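Long-range contact in aspartate aminotransferase (Plasmodium falciparum, PDB 3K7Y), which probably catalyses the pyridoxal-phosphate-dependent transfer of an amino group from L-aspartate to 2-oxoglutarate, giving oxaloacetate and L-glutamate, and works as a homodimer: residues N83-Y92 / I231-F241. Numbering follows the deposited sequence.
Sequences NLIFGNNSKY and IRKFEEKNIAF
Y92 and E235 bury the most surface here, their side chains running antiparallel alongside one another, with E235 CG and CB against the CD1-CE1 side of the ring. With CG anti to the backbone N (chi1 167°) and the chain extended beyond it, E235 lays its CG over one face of the tyrosine ring, a CH-pi contact 4.0 Å from the ring centroid. Its carboxylate travels on to the backbone of Y92, whose N donates to E235 OE2 at 3.3 Å. The same N also points at S90 OG, in the pattern of an ST turn, though OG and OE2 lie too close together in the model for either position to be certain. E235 OE1 meets the F86 ring at its edge, near the ring plane.

R232 illustrates an arginine binding carbonyls of the last turn of a helix. Where helix 75-86 ends at G87, which has positive phi, NE donates to I85 O at 3.1 Å in a nearly straight bond, from above the carbonyl plane, while NH2 makes a weak bond to L84 O, which also accepts from Q217 NE2. G87 CA packs over one guanidinium face, and NH1 forms a salt bridge with E225. The contact thus joins two helix ends of the large, PLP-binding domain of the aminotransferase fold, beside its mixed sheet.

F86 and F241 meet rim to rim, CE1 to CZ 3.5 Å, and V264 of strand 258-264 packs against both side chains.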
ATOM      1  N   ASN A  83      -1.962  -4.181  22.180  1.00 75.15           N
ATOM      2  CA  ASN A  83      -2.214  -5.150  23.247  1.00 77.53           C
ATOM      3  C   ASN A  83      -1.462  -6.453  22.949  1.00 77.20           C
ATOM      4  O   ASN A  83      -0.769  -7.000  23.813  1.00 77.96           O
ATOM      5  CB  ASN A  83      -3.717  -5.421  23.422  1.00 79.02           C
ATOM      6  CG  ASN A  83      -4.024  -6.259  24.656  1.00 81.44           C
ATOM      7  OD1 ASN A  83      -4.449  -5.723  25.675  1.00 83.85           O
ATOM      8  ND2 ASN A  83      -3.801  -7.576  24.571  1.00 81.85           N
ATOM      9  N   LEU A  84      -1.572  -6.919  21.706  1.00 76.42           N
ATOM     10  CA  LEU A  84      -1.019  -8.202  21.321  1.00 76.05           C
ATOM     11  C   LEU A  84       0.477  -8.283  21.543  1.00 75.68           C
ATOM     12  O   LEU A  84       0.970  -9.331  21.933  1.00 76.24           O
ATOM     13  CB  LEU A  84      -1.379  -8.545  19.877  1.00 74.79           C
ATOM     14  CG  LEU A  84      -2.872  -8.638  19.550  1.00 75.17           C
ATOM     15  CD1 LEU A  84      -3.077  -9.072  18.109  1.00 74.15           C
ATOM     16  CD2 LEU A  84      -3.560  -9.597  20.491  1.00 76.87           C
ATOM     17  N   ILE A  85       1.205  -7.192  21.318  1.00 75.33           N
ATOM     18  CA  ILE A  85       2.647  -7.268  21.499  1.00 75.47           C
ATOM     19  C   ILE A  85       3.104  -6.916  22.900  1.00 77.36           C
ATOM     20  O   ILE A  85       4.012  -7.551  23.414  1.00 77.62           O
ATOM     21  CB  ILE A  85       3.475  -6.518  20.421  1.00 73.94           C
ATOM     22  CG1 ILE A  85       3.179  -5.021  20.425  1.00 74.81           C
ATOM     23  CG2 ILE A  85       3.297  -7.167  19.024  1.00 72.39           C
ATOM     24  CD1 ILE A  85       1.956  -4.592  19.634  1.00 76.20           C
ATOM     25  N   PHE A  86       2.477  -5.928  23.527  1.00 79.55           N
ATOM     26  CA  PHE A  86       2.909  -5.478  24.855  1.00 82.02           C
ATOM     27  C   PHE A  86       2.052  -6.070  25.973  1.00 84.92           C
ATOM     28  O   PHE A  86       2.297  -5.812  27.142  1.00 86.05           O
ATOM     29  CB  PHE A  86       2.914  -3.939  24.953  1.00 82.37           C
ATOM     30  CG  PHE A  86       3.895  -3.243  24.005  1.00 80.89           C
ATOM     31  CD1 PHE A  86       5.201  -2.962  24.407  1.00 80.94           C
ATOM     32  CD2 PHE A  86       3.496  -2.833  22.736  1.00 78.68           C
ATOM     33  CE1 PHE A  86       6.093  -2.313  23.548  1.00 79.05           C
ATOM     34  CE2 PHE A  86       4.383  -2.187  21.876  1.00 77.09           C
ATOM     35  CZ  PHE A  86       5.679  -1.927  22.284  1.00 77.51           C
ATOM     36  N   GLY A  87       1.050  -6.860  25.602  1.00 86.73           N
ATOM     37  CA  GLY A  87       0.185  -7.532  26.561  1.00 90.63           C
ATOM     38  C   GLY A  87      -0.802  -6.577  27.172  1.00 93.62           C
ATOM     39  O   GLY A  87      -1.208  -5.604  26.533  1.00 92.95           O
ATOM     40  N   ASN A  88      -1.197  -6.872  28.408  1.00 97.23           N
ATOM     41  CA  ASN A  88      -2.001  -5.949  29.209  1.00100.81           C
ATOM     42  C   ASN A  88      -1.944  -6.254  30.707  1.00104.09           C
ATOM     43  O   ASN A  88      -2.037  -7.409  31.118  1.00105.62           O
ATOM     44  CB  ASN A  88      -3.458  -5.852  28.715  1.00101.38           C
ATOM     45  CG  ASN A  88      -4.231  -7.137  28.889  1.00102.34           C
ATOM     46  OD1 ASN A  88      -5.303  -7.144  29.489  1.00103.75           O
ATOM     47  ND2 ASN A  88      -3.697  -8.234  28.361  1.00101.07           N
ATOM     48  N   ASN A  89      -1.759  -5.215  31.513  1.00106.06           N
ATOM     49  CA  ASN A  89      -1.550  -3.884  30.972  1.00105.77           C
ATOM     50  C   ASN A  89      -0.079  -3.488  30.965  1.00104.57           C
ATOM     51  O   ASN A  89       0.758  -4.119  31.619  1.00104.73           O
ATOM     52  CB  ASN A  89      -2.455  -2.857  31.664  1.00108.19           C
ATOM     53  CG  ASN A  89      -3.892  -2.901  31.145  1.00109.33           C
ATOM     54  OD1 ASN A  89      -4.472  -1.871  30.802  1.00109.95           O
ATOM     55  ND2 ASN A  89      -4.467  -4.098  31.081  1.00109.96           N
ATOM     56  N   SER A  90       0.222  -2.451  30.197  1.00103.19           N
ATOM     57  CA  SER A  90       1.584  -2.069  29.930  1.00101.75           C
ATOM     58  C   SER A  90       1.903  -0.735  30.585  1.00102.88           C
ATOM     59  O   SER A  90       1.020   0.103  30.755  1.00103.97           O
ATOM     60  CB  SER A  90       1.756  -1.984  28.422  1.00 99.58           C
ATOM     61  OG  SER A  90       3.021  -1.489  28.054  1.00 98.62           O
ATOM     62  N   LYS A  91       3.164  -0.562  30.979  1.00102.69           N
ATOM     63  CA  LYS A  91       3.706   0.746  31.384  1.00103.08           C
ATOM     64  C   LYS A  91       3.688   1.723  30.190  1.00101.35           C
ATOM     65  O   LYS A  91       3.551   2.931  30.365  1.00101.96           O
ATOM     66  CB  LYS A  91       5.156   0.587  31.888  1.00103.15           C
ATOM     67  CG  LYS A  91       5.345  -0.086  33.258  1.00104.82           C
ATOM     68  CD  LYS A  91       5.333   0.939  34.397  1.00106.98           C
ATOM     69  CE  LYS A  91       6.259   0.542  35.553  1.00108.00           C
ATOM     70  NZ  LYS A  91       5.711  -0.536  36.416  1.00108.01           N
ATOM     71  N   TYR A  92       3.829   1.172  28.983  1.00 98.86           N
ATOM     72  CA  TYR A  92       3.951   1.934  27.748  1.00 96.92           C
ATOM     73  C   TYR A  92       2.615   2.345  27.138  1.00 96.57           C
ATOM     74  O   TYR A  92       2.468   3.476  26.692  1.00 96.64           O
ATOM     75  CB  TYR A  92       4.728   1.130  26.707  1.00 94.97           C
ATOM     76  CG  TYR A  92       6.235   1.056  26.888  1.00 95.22           C
ATOM     77  CD1 TYR A  92       6.988   0.107  26.182  1.00 94.55           C
ATOM     78  CD2 TYR A  92       6.915   1.927  27.742  1.00 96.67           C
ATOM     79  CE1 TYR A  92       8.376   0.031  26.323  1.00 93.96           C
ATOM     80  CE2 TYR A  92       8.307   1.858  27.889  1.00 96.46           C
ATOM     81  CZ  TYR A  92       9.026   0.907  27.177  1.00 95.12           C
ATOM     82  OH  TYR A  92      10.391   0.834  27.312  1.00 94.52           O
ATOM     83  N   ILE A 231      10.156  -9.043  24.187  1.00 71.16           N
ATOM     84  CA  ILE A 231       9.652  -7.688  24.033  1.00 71.06           C
ATOM     85  C   ILE A 231       9.120  -7.202  25.370  1.00 73.01           C
ATOM     86  O   ILE A 231       9.443  -6.089  25.801  1.00 73.67           O
ATOM     87  CB  ILE A 231       8.571  -7.598  22.938  1.00 70.03           C
ATOM     88  CG1 ILE A 231       9.212  -7.812  21.572  1.00 67.68           C
ATOM     89  CG2 ILE A 231       7.873  -6.245  22.973  1.00 70.08           C
ATOM     90  CD1 ILE A 231       8.239  -7.931  20.428  1.00 65.11           C
ATOM     91  N   ARG A 232       8.326  -8.040  26.030  1.00 74.31           N
ATOM     92  CA  ARG A 232       7.715  -7.661  27.308  1.00 76.63           C
ATOM     93  C   ARG A 232       8.745  -7.513  28.424  1.00 78.21           C
ATOM     94  O   ARG A 232       8.670  -6.589  29.240  1.00 78.96           O
ATOM     95  CB  ARG A 232       6.594  -8.626  27.686  1.00 77.18           C
ATOM     96  CG  ARG A 232       5.306  -8.297  26.957  1.00 75.97           C
ATOM     97  CD  ARG A 232       4.359  -9.458  26.931  1.00 74.84           C
ATOM     98  NE  ARG A 232       3.426  -9.373  25.813  1.00 73.41           N
ATOM     99  CZ  ARG A 232       2.214  -9.916  25.816  1.00 75.34           C
ATOM    100  NH1 ARG A 232       1.780 -10.557  26.889  1.00 77.12           N
ATOM    101  NH2 ARG A 232       1.421  -9.805  24.757  1.00 75.66           N
ATOM    102  N   LYS A 233       9.726  -8.401  28.426  1.00 79.12           N
ATOM    103  CA  LYS A 233      10.843  -8.272  29.340  1.00 81.21           C
ATOM    104  C   LYS A 233      11.580  -6.947  29.081  1.00 81.55           C
ATOM    105  O   LYS A 233      11.766  -6.168  30.010  1.00 82.71           O
ATOM    106  CB  LYS A 233      11.757  -9.494  29.259  1.00 80.72           C
ATOM    107  CG  LYS A 233      12.345  -9.858  30.599  1.00 83.08           C
ATOM    108  CD  LYS A 233      12.603 -11.360  30.768  1.00 84.23           C
ATOM    109  CE  LYS A 233      13.367 -11.593  32.082  1.00 86.38           C
ATOM    110  NZ  LYS A 233      13.725 -13.011  32.383  1.00 87.84           N
ATOM    111  N   PHE A 234      11.951  -6.689  27.822  1.00 81.13           N
ATOM    112  CA  PHE A 234      12.503  -5.394  27.376  1.00 81.82           C
ATOM    113  C   PHE A 234      11.739  -4.190  27.926  1.00 83.74           C
ATOM    114  O   PHE A 234      12.335  -3.211  28.376  1.00 84.32           O
ATOM    115  CB  PHE A 234      12.441  -5.293  25.856  1.00 80.09           C
ATOM    116  CG  PHE A 234      13.744  -5.530  25.163  1.00 78.94           C
ATOM    117  CD1 PHE A 234      14.124  -6.807  24.771  1.00 77.57           C
ATOM    118  CD2 PHE A 234      14.571  -4.467  24.844  1.00 78.06           C
ATOM    119  CE1 PHE A 234      15.329  -7.021  24.103  1.00 75.54           C
ATOM    120  CE2 PHE A 234      15.774  -4.681  24.181  1.00 76.50           C
ATOM    121  CZ  PHE A 234      16.149  -5.961  23.815  1.00 74.82           C
ATOM    122  N   GLU A 235      10.414  -4.260  27.851  1.00 85.19           N
ATOM    123  CA  GLU A 235       9.554  -3.184  28.323  1.00 87.39           C
ATOM    124  C   GLU A 235       9.734  -2.910  29.818  1.00 89.60           C
ATOM    125  O   GLU A 235       9.903  -1.761  30.229  1.00 90.47           O
ATOM    126  CB  GLU A 235       8.096  -3.494  28.009  1.00 87.54           C
ATOM    127  CG  GLU A 235       7.120  -2.583  28.734  1.00 90.45           C
ATOM    128  CD  GLU A 235       5.704  -2.765  28.259  1.00 92.19           C
ATOM    129  OE1 GLU A 235       5.266  -3.927  28.072  1.00 93.13           O
ATOM    130  OE2 GLU A 235       5.030  -1.738  28.066  1.00 92.36           O
ATOM    131  N   GLU A 236       9.685  -3.959  30.632  1.00 90.84           N
ATOM    132  CA  GLU A 236      10.042  -3.809  32.030  1.00 93.15           C
ATOM    133  C   GLU A 236      11.489  -3.333  32.073  1.00 92.85           C
ATOM    134  O   GLU A 236      12.303  -3.768  31.263  1.00 91.87           O
ATOM    135  CB  GLU A 236       9.880  -5.124  32.778  1.00 94.10           C
ATOM    136  CG  GLU A 236      10.005  -4.972  34.287  1.00 97.76           C
ATOM    137  CD  GLU A 236       9.263  -6.053  35.046  1.00100.77           C
ATOM    138  OE1 GLU A 236       9.225  -7.199  34.541  1.00100.87           O
ATOM    139  OE2 GLU A 236       8.716  -5.758  36.139  1.00102.38           O
ATOM    140  N   LYS A 237      11.806  -2.443  33.011  1.00100.05           N
ATOM    141  CA  LYS A 237      13.052  -1.663  32.953  1.00 99.61           C
ATOM    142  C   LYS A 237      13.192  -1.080  31.544  1.00 96.12           C
ATOM    143  O   LYS A 237      13.993  -1.531  30.730  1.00 94.33           O
ATOM    144  CB  LYS A 237      14.281  -2.472  33.419  1.00100.90           C
ATOM    145  CG  LYS A 237      14.651  -2.255  34.925  1.00104.92           C
ATOM    146  CD  LYS A 237      13.805  -3.101  35.912  1.00107.03           C
ATOM    147  CE  LYS A 237      13.665  -2.449  37.302  1.00110.09           C
ATOM    148  NZ  LYS A 237      14.944  -2.272  38.049  1.00111.72           N
ATOM    149  N   ASN A 238      12.380  -0.058  31.302  1.00 94.96           N
ATOM    150  CA  ASN A 238      12.041   0.398  29.971  1.00 92.01           C
ATOM    151  C   ASN A 238      13.185   0.742  29.044  1.00 89.78           C
ATOM    152  O   ASN A 238      13.982   1.628  29.328  1.00 90.93           O
ATOM    153  CB  ASN A 238      11.027   1.552  30.032  1.00 92.85           C
ATOM    154  CG  ASN A 238      11.455   2.675  30.948  1.00 95.11           C
ATOM    155  OD1 ASN A 238      12.631   3.022  31.040  1.00 95.73           O
ATOM    156  ND2 ASN A 238      10.486   3.262  31.623  1.00 97.34           N
ATOM    157  N   ILE A 239      13.256   0.016  27.934  1.00 86.65           N
ATOM    158  CA  ILE A 239      14.156   0.340  26.833  1.00 83.91           C
ATOM    159  C   ILE A 239      13.266   0.702  25.643  1.00 81.17           C
ATOM    160  O   ILE A 239      12.104   0.280  25.591  1.00 80.47           O
ATOM    161  CB  ILE A 239      15.106  -0.844  26.458  1.00 83.40           C
ATOM    162  CG1 ILE A 239      15.548  -1.636  27.696  1.00 84.81           C
ATOM    163  CG2 ILE A 239      16.328  -0.323  25.696  1.00 83.34           C
ATOM    164  CD1 ILE A 239      16.333  -2.907  27.394  1.00 83.37           C
ATOM    165  N   ALA A 240      13.796   1.493  24.706  1.00 79.06           N
ATOM    166  CA  ALA A 240      13.050   1.891  23.500  1.00 76.21           C
ATOM    167  C   ALA A 240      13.401   1.025  22.275  1.00 73.61           C
ATOM    168  O   ALA A 240      14.529   0.533  22.154  1.00 73.97           O
ATOM    169  CB  ALA A 240      13.277   3.359  23.210  1.00 76.47           C
ATOM    170  N   PHE A 241      12.438   0.830  21.378  1.00 70.87           N
ATOM    171  CA  PHE A 241      12.644  -0.046  20.222  1.00 68.07           C
ATOM    172  C   PHE A 241      11.513   0.097  19.204  1.00 66.29           C
ATOM    173  O   PHE A 241      10.690   1.005  19.312  1.00 66.74           O
ATOM    174  CB  PHE A 241      12.764  -1.500  20.691  1.00 68.15           C
ATOM    175  CG  PHE A 241      11.639  -1.940  21.587  1.00 68.13           C
ATOM    176  CD1 PHE A 241      11.832  -2.069  22.946  1.00 68.96           C
ATOM    177  CD2 PHE A 241      10.381  -2.222  21.062  1.00 67.15           C
ATOM    178  CE1 PHE A 241      10.798  -2.469  23.768  1.00 69.97           C
ATOM    179  CE2 PHE A 241       9.344  -2.615  21.874  1.00 67.09           C
ATOM    180  CZ  PHE A 241       9.549  -2.739  23.226  1.00 69.37           C
TER